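Local coordinates for capsular polysaccharide export system protein KpsC (Thermosulfurimonas dismutans, PDB 6MGD) that probably transfers Kdo through a beta-(2,7) linkage while building the conserved glycolipid anchor of Gram-negative bacterial capsules, at residues E238-T243 against P256-G261. Residues are numbered along the deposited sequence; the frame is centred on the assembly and turned at random.
Sequences EVHVLT and PVTCYG
His-240 and Tyr-260 meet rim to rim: ND1 lies 2.9 Å from the phenolic OH, near the imidazole plane, in a hydrogen bond whose donor could be either. The other ring nitrogen, NE2, donates almost straight (172°) to Glu-238 OE1, which accepts through its anti lone pair. His-240 CG stands anti to its carbonyl carbon (chi1 -68°), on the side of Thr-258, whose CB sits 3.7 Å from the imidazole centroid as a CH-pi contact while its hydroxyl bonds to Thr-272. Val-185 of helix 178-188 packs against the side chains of both His-240 and Tyr-260 on this tightly packed face. A backbone ladder joins parallel strands 238-241 and 257-259, neighbours in a six-stranded parallel sheet consistent with a Rossmann-like GT-B domain. Val-239, Val-241, Val-257 and Cys-259 share the opposite face, with looser mutual contacts such as Val-241 CG2 to Cys-259 SG at 4.2 Å; helix 246-253, the crossover of this beta-alpha-beta unit, packs on Val-239 and Val-257. The exposed side is at Pro-256, whose CB lies 4.2 Å from Glu-238 CG. With both ring nitrogens bonded, imidazole rotation would be restrained, and the carboxylate, also salt-bridged to Lys-154, would probably polarise the ring.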
loop_
_atom_site.group_PDB
_atom_site.type_symbol
_atom_site.label_atom_id
_atom_site.label_comp_id
_atom_site.label_asym_id
_atom_site.label_seq_id
_atom_site.Cartn_x
_atom_site.Cartn_y
_atom_site.Cartn_z
ATOM N N GLU A 238 -2.912 16.059 -12.607
ATOM C CA GLU A 238 -3.674 15.101 -11.820
ATOM C C GLU A 238 -3.109 13.704 -12.048
ATOM O O GLU A 238 -2.559 13.408 -13.113
ATOM C CB GLU A 238 -5.168 15.125 -12.181
ATOM C CG GLU A 238 -5.855 16.467 -11.966
ATOM C CD GLU A 238 -7.308 16.459 -12.409
ATOM O OE1 GLU A 238 -7.756 15.442 -12.980
ATOM O OE2 GLU A 238 -8.004 17.472 -12.185
ATOM N N VAL A 239 -3.257 12.847 -11.039
ATOM C CA VAL A 239 -2.797 11.462 -11.094
ATOM C C VAL A 239 -4.017 10.549 -11.028
ATOM O O VAL A 239 -4.806 10.626 -10.079
ATOM C CB VAL A 239 -1.815 11.146 -9.954
ATOM C CG1 VAL A 239 -1.233 9.751 -10.124
ATOM C CG2 VAL A 239 -0.714 12.188 -9.898
ATOM N N HIS A 240 -4.174 9.682 -12.026
ATOM C CA HIS A 240 -5.313 8.771 -12.102
ATOM C C HIS A 240 -4.815 7.336 -11.985
ATOM O O HIS A 240 -4.076 6.859 -12.852
ATOM C CB HIS A 240 -6.097 8.974 -13.400
ATOM C CG HIS A 240 -6.806 10.292 -13.476
ATOM N ND1 HIS A 240 -8.052 10.436 -14.048
ATOM C CD2 HIS A 240 -6.441 11.527 -13.055
ATOM C CE1 HIS A 240 -8.424 11.702 -13.974
ATOM N NE2 HIS A 240 -7.466 12.385 -13.375
ATOM N N VAL A 241 -5.230 6.650 -10.917
ATOM C CA VAL A 241 -4.726 5.325 -10.584
ATOM C C VAL A 241 -5.897 4.363 -10.416
ATOM O O VAL A 241 -7.064 4.754 -10.420
ATOM C CB VAL A 241 -3.863 5.335 -9.305
ATOM C CG1 VAL A 241 -2.798 6.416 -9.386
ATOM C CG2 VAL A 241 -4.741 5.535 -8.077
ATOM N N LEU A 242 -5.557 3.083 -10.266
ATOM C CA LEU A 242 -6.525 2.064 -9.878
ATOM C C LEU A 242 -6.401 1.809 -8.379
ATOM O O LEU A 242 -7.180 2.349 -7.588
ATOM C CB LEU A 242 -6.311 0.778 -10.684
ATOM C CG LEU A 242 -7.417 -0.285 -10.654
ATOM C CD1 LEU A 242 -8.756 0.302 -11.081
ATOM C CD2 LEU A 242 -7.051 -1.473 -11.539
ATOM N N THR A 243 -5.416 0.999 -7.972
ATOM C CA THR A 243 -5.124 0.782 -6.558
ATOM C C THR A 243 -3.646 0.997 -6.242
ATOM O O THR A 243 -3.155 0.483 -5.231
ATOM C CB THR A 243 -5.536 -0.623 -6.106
ATOM O OG1 THR A 243 -4.731 -1.597 -6.782
ATOM C CG2 THR A 243 -7.007 -0.882 -6.394
ATOM N N PRO A 256 -3.483 16.470 -7.035
ATOM C CA PRO A 256 -4.807 15.837 -7.007
ATOM C C PRO A 256 -4.767 14.464 -7.663
ATOM O O PRO A 256 -4.110 14.261 -8.686
ATOM C CB PRO A 256 -5.689 16.815 -7.794
ATOM C CG PRO A 256 -4.944 18.114 -7.779
ATOM C CD PRO A 256 -3.490 17.748 -7.767
ATOM N N VAL A 257 -5.474 13.513 -7.061
ATOM C CA VAL A 257 -5.445 12.125 -7.503
ATOM C C VAL A 257 -6.866 11.589 -7.588
ATOM O O VAL A 257 -7.655 11.750 -6.649
ATOM C CB VAL A 257 -4.586 11.249 -6.572
ATOM C CG1 VAL A 257 -4.802 11.660 -5.139
ATOM C CG2 VAL A 257 -4.912 9.770 -6.766
ATOM N N THR A 258 -7.185 10.953 -8.712
ATOM C CA THR A 258 -8.465 10.294 -8.936
ATOM C C THR A 258 -8.263 8.787 -8.849
ATOM O O THR A 258 -7.340 8.245 -9.467
ATOM C CB THR A 258 -9.043 10.677 -10.302
ATOM O OG1 THR A 258 -9.332 12.081 -10.323
ATOM C CG2 THR A 258 -10.319 9.894 -10.595
ATOM N N CYS A 259 -9.113 8.115 -8.080
ATOM C CA CYS A 259 -9.010 6.677 -7.871
ATOM C C CYS A 259 -10.110 5.965 -8.644
ATOM O O CYS A 259 -11.288 6.317 -8.526
ATOM C CB CYS A 259 -9.098 6.332 -6.382
ATOM S SG CYS A 259 -7.710 6.941 -5.392
ATOM N N TYR A 260 -9.722 4.971 -9.440
ATOM C CA TYR A 260 -10.677 4.158 -10.179
ATOM C C TYR A 260 -10.965 2.828 -9.499
ATOM O O TYR A 260 -11.849 2.094 -9.956
ATOM C CB TYR A 260 -10.177 3.924 -11.610
ATOM C CG TYR A 260 -10.178 5.179 -12.458
ATOM C CD1 TYR A 260 -9.212 6.163 -12.279
ATOM C CD2 TYR A 260 -11.146 5.383 -13.435
ATOM C CE1 TYR A 260 -9.211 7.312 -13.043
ATOM C CE2 TYR A 260 -11.151 6.530 -14.209
ATOM C CZ TYR A 260 -10.178 7.492 -14.007
ATOM O OH TYR A 260 -10.170 8.638 -14.770
ATOM N N GLY A 261 -10.239 2.503 -8.433
ATOM C CA GLY A 261 -10.543 1.370 -7.583
ATOM C C GLY A 261 -10.777 1.830 -6.158
ATOM O O GLY A 261 -11.311 2.923 -5.944
#